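Local coordinates for protein xyloglucanase (Paenibacillus pabuli, PDB 2JEP) that hydrolyses xyloglucan, a plant cell-wall polysaccharide, as a family 5 glycoside hydrolase built on a TIM-barrel fold, at residues Trp108-Arg111 and Ile112-Val115; Ile153-Lys156 and Tyr157-Val160; Ala341-Ala344 and Lys345-Ala349; Gln383-Ile386 and Ile387-Ile390. All coordinates share one frame; numbering follows the deposited sequence. Where two conformers were deposited one is given.

Contact 1 of 4, residues Trp108-Arg111 and Ile112-Val115; sequences WLNR and IQQV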
loop_
_atom_site.group_PDB
_atom_site.type_symbol
_atom_site.label_atom_id
_atom_site.label_comp_id
_atom_site.label_asym_id
_atom_site.label_seq_id
_atom_site.Cartn_x
_atom_site.Cartn_y
_atom_site.Cartn_z
ATOM N N TRP A 108 -14.164 -11.099 -12.238
ATOM C CA TRP A 108 -13.423 -10.192 -11.375
ATOM C C TRP A 108 -11.909 -10.410 -11.533
ATOM O O TRP A 108 -11.153 -9.463 -11.731
ATOM C CB TRP A 108 -13.885 -10.354 -9.926
ATOM C CG TRP A 108 -13.269 -9.416 -8.939
ATOM C CD1 TRP A 108 -12.664 -9.761 -7.761
ATOM C CD2 TRP A 108 -13.241 -7.982 -9.000
ATOM N NE1 TRP A 108 -12.255 -8.619 -7.092
ATOM C CE2 TRP A 108 -12.599 -7.518 -7.827
ATOM C CE3 TRP A 108 -13.704 -7.048 -9.925
ATOM C CZ2 TRP A 108 -12.401 -6.161 -7.559
ATOM C CZ3 TRP A 108 -13.516 -5.701 -9.660
ATOM C CH2 TRP A 108 -12.859 -5.265 -8.494
ATOM N N LEU A 109 -11.454 -11.655 -11.462
ATOM C CA LEU A 109 -10.057 -11.935 -11.721
ATOM C C LEU A 109 -9.626 -11.468 -13.107
ATOM O O LEU A 109 -8.518 -10.948 -13.256
ATOM C CB LEU A 109 -9.744 -13.414 -11.542
ATOM C CG LEU A 109 -9.621 -13.964 -10.133
ATOM C CD1 LEU A 109 -9.446 -15.481 -10.230
ATOM C CD2 LEU A 109 -8.483 -13.271 -9.396
ATOM N N ASN A 110 -10.478 -11.626 -14.111
ATOM C CA ASN A 110 -10.122 -11.150 -15.454
ATOM C C ASN A 110 -9.997 -9.641 -15.519
ATOM O O ASN A 110 -9.140 -9.111 -16.221
ATOM C CB ASN A 110 -11.133 -11.639 -16.492
ATOM C CG ASN A 110 -10.985 -13.102 -16.782
ATOM O OD1 ASN A 110 -9.887 -13.647 -16.668
ATOM N ND2 ASN A 110 -12.082 -13.739 -17.199
ATOM N N ARG A 111 -10.846 -8.951 -14.764
ATOM C CA ARG A 111 -10.751 -7.488 -14.719
ATOM C C ARG A 111 -9.483 -7.024 -14.001
ATOM O O ARG A 111 -8.797 -6.094 -14.449
ATOM C CB ARG A 111 -11.981 -6.868 -14.065
ATOM C CG ARG A 111 -11.945 -5.352 -13.960
ATOM C CD ARG A 111 -11.841 -4.685 -15.345
ATOM N NE ARG A 111 -11.668 -3.242 -15.168
ATOM C CZ ARG A 111 -11.050 -2.447 -16.032
ATOM N NH1 ARG A 111 -10.588 -2.907 -17.186
ATOM N NH2 ARG A 111 -10.845 -1.174 -15.719
ATOM N N ILE A 112 -9.191 -7.649 -12.865
ATOM C CA ILE A 112 -7.969 -7.300 -12.138
ATOM C C ILE A 112 -6.768 -7.508 -13.059
ATOM O O ILE A 112 -5.851 -6.658 -13.111
ATOM C CB ILE A 112 -7.824 -8.160 -10.859
ATOM C CG1 ILE A 112 -8.987 -7.886 -9.897
ATOM C CG2 ILE A 112 -6.441 -7.945 -10.210
ATOM C CD1 ILE A 112 -9.242 -9.025 -8.879
ATOM N N GLN A 113 -6.757 -8.617 -13.797
ATOM C CA GLN A 113 -5.641 -8.877 -14.692
ATOM C C GLN A 113 -5.532 -7.810 -15.782
ATOM O O GLN A 113 -4.434 -7.387 -16.130
ATOM C CB GLN A 113 -5.731 -10.278 -15.294
ATOM C CG GLN A 113 -4.724 -10.495 -16.382
ATOM C CD GLN A 113 -4.777 -11.866 -16.931
ATOM O OE1 GLN A 113 -5.808 -12.293 -17.449
ATOM N NE2 GLN A 113 -3.660 -12.559 -16.854
ATOM N N GLN A 114 -6.660 -7.357 -16.318
ATOM C CA GLN A 114 -6.606 -6.316 -17.329
ATOM C C GLN A 114 -5.967 -5.032 -16.758
ATOM O O GLN A 114 -5.132 -4.405 -17.401
ATOM C CB GLN A 114 -8.010 -6.055 -17.878
ATOM C CG GLN A 114 -8.047 -5.225 -19.127
ATOM C CD GLN A 114 -7.684 -5.984 -20.396
ATOM O OE1 GLN A 114 -7.803 -5.451 -21.499
ATOM N NE2 GLN A 114 -7.223 -7.218 -20.250
ATOM N N VAL A 115 -6.362 -4.647 -15.556
ATOM C CA VAL A 115 -5.841 -3.437 -14.957
ATOM C C VAL A 115 -4.346 -3.593 -14.629
ATOM O O VAL A 115 -3.542 -2.667 -14.870
ATOM C CB VAL A 115 -6.685 -3.047 -13.734
ATOM C CG1 VAL A 115 -6.094 -1.829 -12.991
ATOM C CG2 VAL A 115 -8.133 -2.734 -14.176
#
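Trp108 and Ile112 meet because their first torsions point them at each other: the indole leaves with CG anti to the backbone N (chi1 -176°), while Ile112 sends CG1 the other way, anti to its carbonyl carbon (chi1 -63°), back toward the preceding turn. CD1 of Ile112 thereby lands over one face of the indole, 3.7 Å from the centroid of the five-membered ring of Trp108, a CH-pi contact over that ring. NE1 of Trp108 is the ring atom nearest that methyl, yet its hydrogen bond goes to the carbonyl of Ser91. The same methyl also brushes Leu109 CD2 at 4.3 Å.

Nearly one turn further on the pattern recurs with a charged plane. Arg111 bends at its second torsion (chi2 60°), which lays the guanidinium alongside the next turn, and CG2 of Val115 sits over the centre of one face, 3.5 Å from CZ of Arg111. The nitrogens of the group are all engaged: NE in a salt bridge with Glu62, NH2 with the carbonyl of Val70 and NH1 with the hydroxyl of Tyr118. This grip probably fixes the rotation of the plane that the valine packs against. Below both pairs runs the ordinary i to i+4 ladder, with Ile112 N 2.9 Å from Trp108 O.

Both turns belong to helix 106-120, the helical arm of the beta-alpha-beta unit that joins barrel strands 85-88 and 125-128; Ile112 reaches Val90 and Tyr92 in the loop after the first of these strands, and the ring of Tyr92 meets that of Trp108 steeply.

Contact 2 of 4, residues Ile153-Lys156 and Tyr157-Val160; sequences IKEK and YKKV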
loop_
_atom_site.group_PDB
_atom_site.type_symbol
_atom_site.label_atom_id
_atom_site.label_comp_id
_atom_site.label_asym_id
_atom_site.label_seq_id
_atom_site.Cartn_x
_atom_site.Cartn_y
_atom_site.Cartn_z
ATOM N N ILE A 153 -11.192 -18.550 8.452
ATOM C CA ILE A 153 -10.505 -17.373 7.880
ATOM C C ILE A 153 -9.213 -17.800 7.173
ATOM O O ILE A 153 -8.932 -17.378 6.045
ATOM C CB ILE A 153 -10.201 -16.336 8.954
ATOM C CG1 ILE A 153 -11.515 -15.725 9.494
ATOM C CG2 ILE A 153 -9.266 -15.252 8.434
ATOM C CD1 ILE A 153 -11.319 -14.898 10.809
ATOM N N LYS A 154 -8.418 -18.623 7.843
ATOM C CA LYS A 154 -7.139 -19.038 7.292
ATOM C C LYS A 154 -7.276 -19.906 6.062
ATOM O O LYS A 154 -6.479 -19.768 5.119
ATOM C CB LYS A 154 -6.315 -19.760 8.352
ATOM C CG LYS A 154 -5.812 -18.821 9.437
ATOM C CD LYS A 154 -5.168 -19.600 10.578
ATOM C CE LYS A 154 -4.560 -18.696 11.604
ATOM N NZ LYS A 154 -3.874 -19.494 12.672
ATOM N N GLU A 155 -8.280 -20.788 6.049
ATOM C CA GLU A 155 -8.482 -21.603 4.873
ATOM C C GLU A 155 -8.992 -20.798 3.689
ATOM O O GLU A 155 -8.556 -20.988 2.572
ATOM C CB GLU A 155 -9.448 -22.753 5.207
ATOM C CG GLU A 155 -9.768 -23.698 4.068
ATOM C CD GLU A 155 -8.627 -24.541 3.579
ATOM O OE1 GLU A 155 -7.630 -24.708 4.316
ATOM O OE2 GLU A 155 -8.762 -25.082 2.427
ATOM N N LYS A 156 -9.922 -19.896 3.938
ATOM C CA LYS A 156 -10.418 -19.006 2.898
ATOM C C LYS A 156 -9.281 -18.185 2.323
ATOM O O LYS A 156 -9.144 -18.036 1.115
ATOM C CB LYS A 156 -11.496 -18.108 3.484
ATOM C CG LYS A 156 -12.175 -17.142 2.506
ATOM C CD LYS A 156 -13.402 -16.500 3.162
ATOM C CE LYS A 156 -14.095 -15.490 2.287
ATOM N NZ LYS A 156 -15.377 -15.048 2.932
ATOM N N TYR A 157 -8.468 -17.615 3.204
ATOM C CA TYR A 157 -7.327 -16.816 2.775
ATOM C C TYR A 157 -6.348 -17.611 1.903
ATOM O O TYR A 157 -5.900 -17.137 0.850
ATOM C CB TYR A 157 -6.649 -16.254 4.025
ATOM C CG TYR A 157 -5.499 -15.311 3.793
ATOM C CD1 TYR A 157 -5.716 -14.030 3.297
ATOM C CD2 TYR A 157 -4.202 -15.672 4.124
ATOM C CE1 TYR A 157 -4.677 -13.133 3.160
ATOM C CE2 TYR A 157 -3.154 -14.786 3.974
ATOM C CZ TYR A 157 -3.383 -13.510 3.495
ATOM O OH TYR A 157 -2.313 -12.641 3.350
ATOM N N LYS A 158 -6.016 -18.828 2.339
ATOM C CA LYS A 158 -5.201 -19.712 1.539
ATOM C C LYS A 158 -5.800 -19.922 0.148
ATOM O O LYS A 158 -5.112 -19.803 -0.865
ATOM C CB LYS A 158 -5.005 -21.053 2.264
ATOM C CG LYS A 158 -4.225 -22.115 1.449
ATOM C CD LYS A 158 -4.249 -23.442 2.197
ATOM C CE LYS A 158 -3.742 -24.618 1.422
ATOM N NZ LYS A 158 -3.956 -25.828 2.272
ATOM N N LYS A 159 -7.078 -20.297 0.094
ATOM C CA LYS A 159 -7.698 -20.601 -1.194
ATOM C C LYS A 159 -7.767 -19.370 -2.100
ATOM O O LYS A 159 -7.584 -19.490 -3.320
ATOM C CB LYS A 159 -9.097 -21.200 -0.974
ATOM C CG LYS A 159 -9.097 -22.594 -0.365
ATOM C CD LYS A 159 -8.512 -23.636 -1.334
ATOM C CE LYS A 159 -8.830 -25.077 -0.945
ATOM N NZ LYS A 159 -8.329 -25.980 -2.045
ATOM N N VAL A 160 -8.028 -18.195 -1.509
ATOM C CA VAL A 160 -8.070 -16.956 -2.271
ATOM C C VAL A 160 -6.684 -16.659 -2.838
ATOM O O VAL A 160 -6.553 -16.413 -4.038
ATOM C CB VAL A 160 -8.639 -15.825 -1.403
ATOM C CG1 VAL A 160 -8.405 -14.448 -2.039
ATOM C CG2 VAL A 160 -10.119 -16.089 -1.167
HETATM O O HOH W 1 -6.835 -26.698 1.575
#
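Ile153 opens the stretch by accepting, through its carbonyl, the amide of Tyr157: N of Tyr157 lies 2.9 Å from O of Ile153, and CB of the tyrosine rests close to the same oxygen. The phenol itself projects off the helix, bonding through OH to the carbonyl of Ser179. Lys154 contributes its carbonyl to the amide of Lys158, with N of Lys158 3.0 Å from O of Lys154.

Glu155 carries most of the side-chain contact. Its chain is bent at the second torsion (chi2 67°), which folds the carboxylate over the following turn. There it runs alongside Lys159 in the same direction, and OE2 of Glu155 touches CE of Lys159 at 3.4 Å. The ammonium is farther off, NZ of Lys159 standing 4.6 Å from OE2 of Glu155, too far for a salt bridge. Lys158, by contrast, is joined to the carboxylate through a water, which gives a hydrogen bond to OE2 of Glu155 at 2.7 Å and accepts one from NZ of Lys158 at 3.1 Å. The two positive ends would probably favour the ionised carboxylate. An alanine in place of Lys159 lacks the chain that lies along Glu155, and the carboxylate would probably be freer to turn, with one positive neighbour fewer.

Lys156, extended, passes CG 4.3 Å from CG2 of Val160 and reaches Trp142 in a cation-pi contact. Buried Tyr157 and Val160 beside partly exposed lysines give helix 150-167 an amphipathic character, as is common for the helices that surround a TIM barrel.

Contact 3 of 4, residues Ala341-Ala344 and Lys345-Ala349; sequences AAYA and KAVTA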
loop_
_atom_site.group_PDB
_atom_site.type_symbol
_atom_site.label_atom_id
_atom_site.label_comp_id
_atom_site.label_asym_id
_atom_site.label_seq_id
_atom_site.Cartn_x
_atom_site.Cartn_y
_atom_site.Cartn_z
ATOM N N ALA A 341 2.841 19.968 -0.829
ATOM C CA ALA A 341 4.056 19.764 -1.582
ATOM C C ALA A 341 5.234 19.530 -0.647
ATOM O O ALA A 341 6.007 18.594 -0.853
ATOM C CB ALA A 341 4.314 20.949 -2.517
ATOM N N ALA A 342 5.414 20.396 0.357
ATOM C CA ALA A 342 6.562 20.249 1.275
ATOM C C ALA A 342 6.547 18.895 1.962
ATOM O O ALA A 342 7.595 18.254 2.111
ATOM C CB ALA A 342 6.586 21.389 2.297
ATOM N N TYR A 343 5.369 18.465 2.403
ATOM C CA TYR A 343 5.216 17.166 3.076
ATOM C C TYR A 343 5.542 16.036 2.114
ATOM O O TYR A 343 6.287 15.125 2.449
ATOM C CB TYR A 343 3.782 17.027 3.561
ATOM C CG TYR A 343 3.439 15.805 4.361
ATOM C CD1 TYR A 343 3.925 15.628 5.618
ATOM C CD2 TYR A 343 2.613 14.842 3.860
ATOM C CE1 TYR A 343 3.583 14.561 6.387
ATOM C CE2 TYR A 343 2.270 13.731 4.607
ATOM C CZ TYR A 343 2.749 13.589 5.883
ATOM O OH TYR A 343 2.372 12.477 6.604
ATOM N N ALA A 344 5.010 16.094 0.895
ATOM C CA ALA A 344 5.260 15.021 -0.049
ATOM C C ALA A 344 6.739 14.934 -0.385
ATOM O O ALA A 344 7.300 13.837 -0.490
ATOM C CB ALA A 344 4.440 15.202 -1.344
ATOM N N LYS A 345 7.397 16.075 -0.593
ATOM C CA LYS A 345 8.828 16.072 -0.867
ATOM C C LYS A 345 9.607 15.499 0.299
ATOM O O LYS A 345 10.542 14.714 0.101
ATOM C CB LYS A 345 9.319 17.493 -1.181
ATOM C CG LYS A 345 10.791 17.555 -1.511
ATOM C CD LYS A 345 11.166 18.903 -2.090
ATOM C CE LYS A 345 12.657 18.960 -2.398
ATOM N NZ LYS A 345 12.971 20.209 -3.130
ATOM N N ALA A 346 9.256 15.915 1.517
ATOM C CA ALA A 346 9.985 15.468 2.691
ATOM C C ALA A 346 9.845 13.953 2.875
ATOM O O ALA A 346 10.836 13.255 3.152
ATOM C CB ALA A 346 9.520 16.229 3.917
ATOM N N VAL A 347 8.627 13.425 2.736
ATOM C CA VAL A 347 8.428 11.986 2.921
ATOM C C VAL A 347 9.175 11.231 1.829
ATOM O O VAL A 347 9.832 10.220 2.094
ATOM C CB VAL A 347 6.916 11.630 2.952
ATOM C CG1 VAL A 347 6.719 10.115 2.891
ATOM C CG2 VAL A 347 6.225 12.255 4.179
ATOM N N THR A 348 9.070 11.713 0.583
ATOM C CA THR A 348 9.751 11.040 -0.539
ATOM C C THR A 348 11.259 11.053 -0.319
ATOM O O THR A 348 11.929 10.017 -0.480
ATOM C CB THR A 348 9.378 11.703 -1.879
ATOM O OG1 THR A 348 7.957 11.618 -2.055
ATOM C CG2 THR A 348 10.076 11.047 -3.026
ATOM N N ALA A 349 11.791 12.220 0.043
ATOM C CA ALA A 349 13.243 12.345 0.246
ATOM C C ALA A 349 13.698 11.479 1.403
ATOM O O ALA A 349 14.804 10.945 1.384
ATOM C CB ALA A 349 13.609 13.788 0.522
#
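Tyr343 and Val347 pack across one helical turn, and their rotamers explain the fit. The tyrosine has CG anti to its own N (chi1 -176°), whereas Val347 places CG2 opposite its carbonyl carbon, facing back along the helix. That methyl comes over the centre of one face of the phenol ring of Tyr343, 4.1 Å from its centroid and 10° off the normal, a CH-pi contact. Two more rings, Trp282 and Phe271, meet Tyr343 edge-to-face, and its OH bonds to the carbonyl of Ser267, so the ring is held at its far end as well.

Thr348 puts its hydroxyl where Val347 has CG2. With chi1 at -59° its OG1 folds back beside the backbone N and donates to the carbonyl of Ala344, the OG1 to O distance being 2.8 Å. The amide of Thr348 reaches the same O of Ala344 at 3.0 Å from the opposite face of the carbonyl plane, so one oxygen is gripped by two donors and the buried hydroxyl is satisfied within its own helix. A valine here would probably leave that carbonyl with the amide bond alone and put a methyl group against it in place of the donor. Lys345 runs fully extended away from Ala341, whose O its N meets at 2.9 Å, and gives NZ to Gln392.

Helix 336-353 follows barrel strand 319-324 and leads into strand 357-362. Val347 and Thr348 touch Phe324 of the former, Ala346 and Val347 touch helix 298-313, and Ala341, Ala344, Lys345 and Thr348 meet helix 384-393.

Contact 4 of 4, residues Gln383-Ile386 and Ile387-Ile390; sequences QQNI and INAI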
loop_
_atom_site.group_PDB
_atom_site.type_symbol
_atom_site.label_atom_id
_atom_site.label_comp_id
_atom_site.label_asym_id
_atom_site.label_seq_id
_atom_site.Cartn_x
_atom_site.Cartn_y
_atom_site.Cartn_z
ATOM N N GLN A 383 -2.334 18.557 -9.829
ATOM C CA GLN A 383 -1.406 18.986 -8.776
ATOM C C GLN A 383 0.038 18.877 -9.245
ATOM O O GLN A 383 0.823 18.094 -8.742
ATOM C CB GLN A 383 -1.633 18.154 -7.512
ATOM C CG GLN A 383 -3.036 18.246 -6.945
ATOM C CD GLN A 383 -3.385 19.600 -6.349
ATOM O OE1 GLN A 383 -2.507 20.429 -6.076
ATOM N NE2 GLN A 383 -4.682 19.825 -6.140
ATOM N N GLN A 384 0.387 19.686 -10.236
ATOM C CA GLN A 384 1.739 19.648 -10.798
ATOM C C GLN A 384 2.794 19.908 -9.734
ATOM O O GLN A 384 3.864 19.298 -9.748
ATOM C CB GLN A 384 1.892 20.710 -11.904
ATOM C CG GLN A 384 3.192 20.623 -12.637
ATOM C CD GLN A 384 3.271 19.379 -13.442
ATOM O OE1 GLN A 384 2.415 19.168 -14.313
ATOM N NE2 GLN A 384 4.274 18.501 -13.168
ATOM N N ASN A 385 2.522 20.846 -8.833
ATOM C CA ASN A 385 3.545 21.202 -7.879
ATOM C C ASN A 385 3.801 20.071 -6.869
ATOM O O ASN A 385 4.933 19.875 -6.450
ATOM C CB ASN A 385 3.224 22.527 -7.162
ATOM C CG ASN A 385 3.591 23.766 -7.985
ATOM O OD1 ASN A 385 4.294 23.693 -8.988
ATOM N ND2 ASN A 385 3.138 24.923 -7.519
ATOM N N ILE A 386 2.762 19.302 -6.512
ATOM C CA ILE A 386 2.983 18.148 -5.630
ATOM C C ILE A 386 3.749 17.053 -6.393
ATOM O O ILE A 386 4.654 16.426 -5.848
ATOM C CB ILE A 386 1.655 17.597 -5.028
ATOM C CG1 ILE A 386 1.026 18.640 -4.098
ATOM C CG2 ILE A 386 1.886 16.253 -4.306
ATOM C CD1 ILE A 386 -0.367 18.302 -3.644
ATOM N N ILE A 387 3.395 16.817 -7.655
ATOM C CA ILE A 387 4.158 15.861 -8.434
ATOM C C ILE A 387 5.606 16.280 -8.499
ATOM O O ILE A 387 6.524 15.468 -8.304
ATOM C CB ILE A 387 3.583 15.721 -9.874
ATOM C CG1 ILE A 387 2.192 15.097 -9.813
ATOM C CG2 ILE A 387 4.499 14.884 -10.760
ATOM C CD1 ILE A 387 1.423 15.089 -11.139
ATOM N N ASN A 388 5.828 17.558 -8.776
ATOM C CA ASN A 388 7.213 18.032 -8.871
ATOM C C ASN A 388 7.954 17.849 -7.545
ATOM O O ASN A 388 9.143 17.542 -7.520
ATOM C CB ASN A 388 7.274 19.516 -9.270
ATOM C CG ASN A 388 6.898 19.770 -10.706
ATOM O OD1 ASN A 388 6.836 18.860 -11.510
ATOM N ND2 ASN A 388 6.652 21.034 -11.031
ATOM N N ALA A 389 7.260 18.101 -6.432
ATOM C CA ALA A 389 7.845 17.939 -5.098
ATOM C C ALA A 389 8.280 16.486 -4.857
ATOM O O ALA A 389 9.375 16.226 -4.366
ATOM C CB ALA A 389 6.841 18.404 -4.047
ATOM N N ILE A 390 7.441 15.529 -5.249
ATOM C CA ILE A 390 7.791 14.123 -5.130
ATOM C C ILE A 390 9.038 13.838 -5.971
ATOM O O ILE A 390 9.968 13.146 -5.543
ATOM C CB ILE A 390 6.601 13.208 -5.556
ATOM C CG1 ILE A 390 5.460 13.338 -4.535
ATOM C CG2 ILE A 390 7.039 11.738 -5.720
ATOM C CD1 ILE A 390 4.136 12.704 -4.989
HETATM O O HOH W 2 7.109 22.958 -8.781
#
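The amides of Gln384 and Asn388 meet with their planes 39° apart, and NE2 of Gln384 donates to OD1 of Asn388 at 3.1 Å. The acceptor lies nearly in the amide plane of Gln384, but the donor stands above the carbonyl plane of Asn388, 44° out of it, so the bond does not lie on a lone pair. In Gln384 the bend at chi2 (68°) swings the amide over to OD1 of Asn388; CG of Gln384, placed by chi1, lies 3.8 Å from ND2 of Asn388. That ND2 of Asn388 turns to a water at 3.0 Å, and the water in turn donates to OD1 of Asn385, 2.9 Å away.

Gln383 takes the N-cap position of helix 384-393, the final helix of the chain, which packs outside the barrel against helix 336-353. The carbonyl of Gln383 accepts the first i to i+4 bond, from Ile387. On the inward side CG2 of Ile386 meets CD1 of Ile390 at 4.3 Å; Ile386 also lies on Arg340 and Leu373, and Ile390 on Ala44, while the amides of Gln384 and Asn385 line the outer, exposed flank.

How the contacts relate
Each contact pairs successive turns of one helix, and the helices of contacts 1 to 3 surround the eight-stranded barrel. Contacts 3 and 4 are the pair that touch: their centres lie 9 Å apart, and Ala344 CB packs on Ile390 CG1 at 3.8 Å. Contacts 1 and 2 are about 20 Å apart between centres, without touching. Contact 2 lies across the chain's centre from contacts 3 and 4, about 38 and 40 Å away between centres. In TIM-barrel glycosidases the active site lies at the C-terminal ends of the strands, so these contacts are probably packing of the shell. The side chain of Tyr343 is about 13 Å from a bound calcium ion.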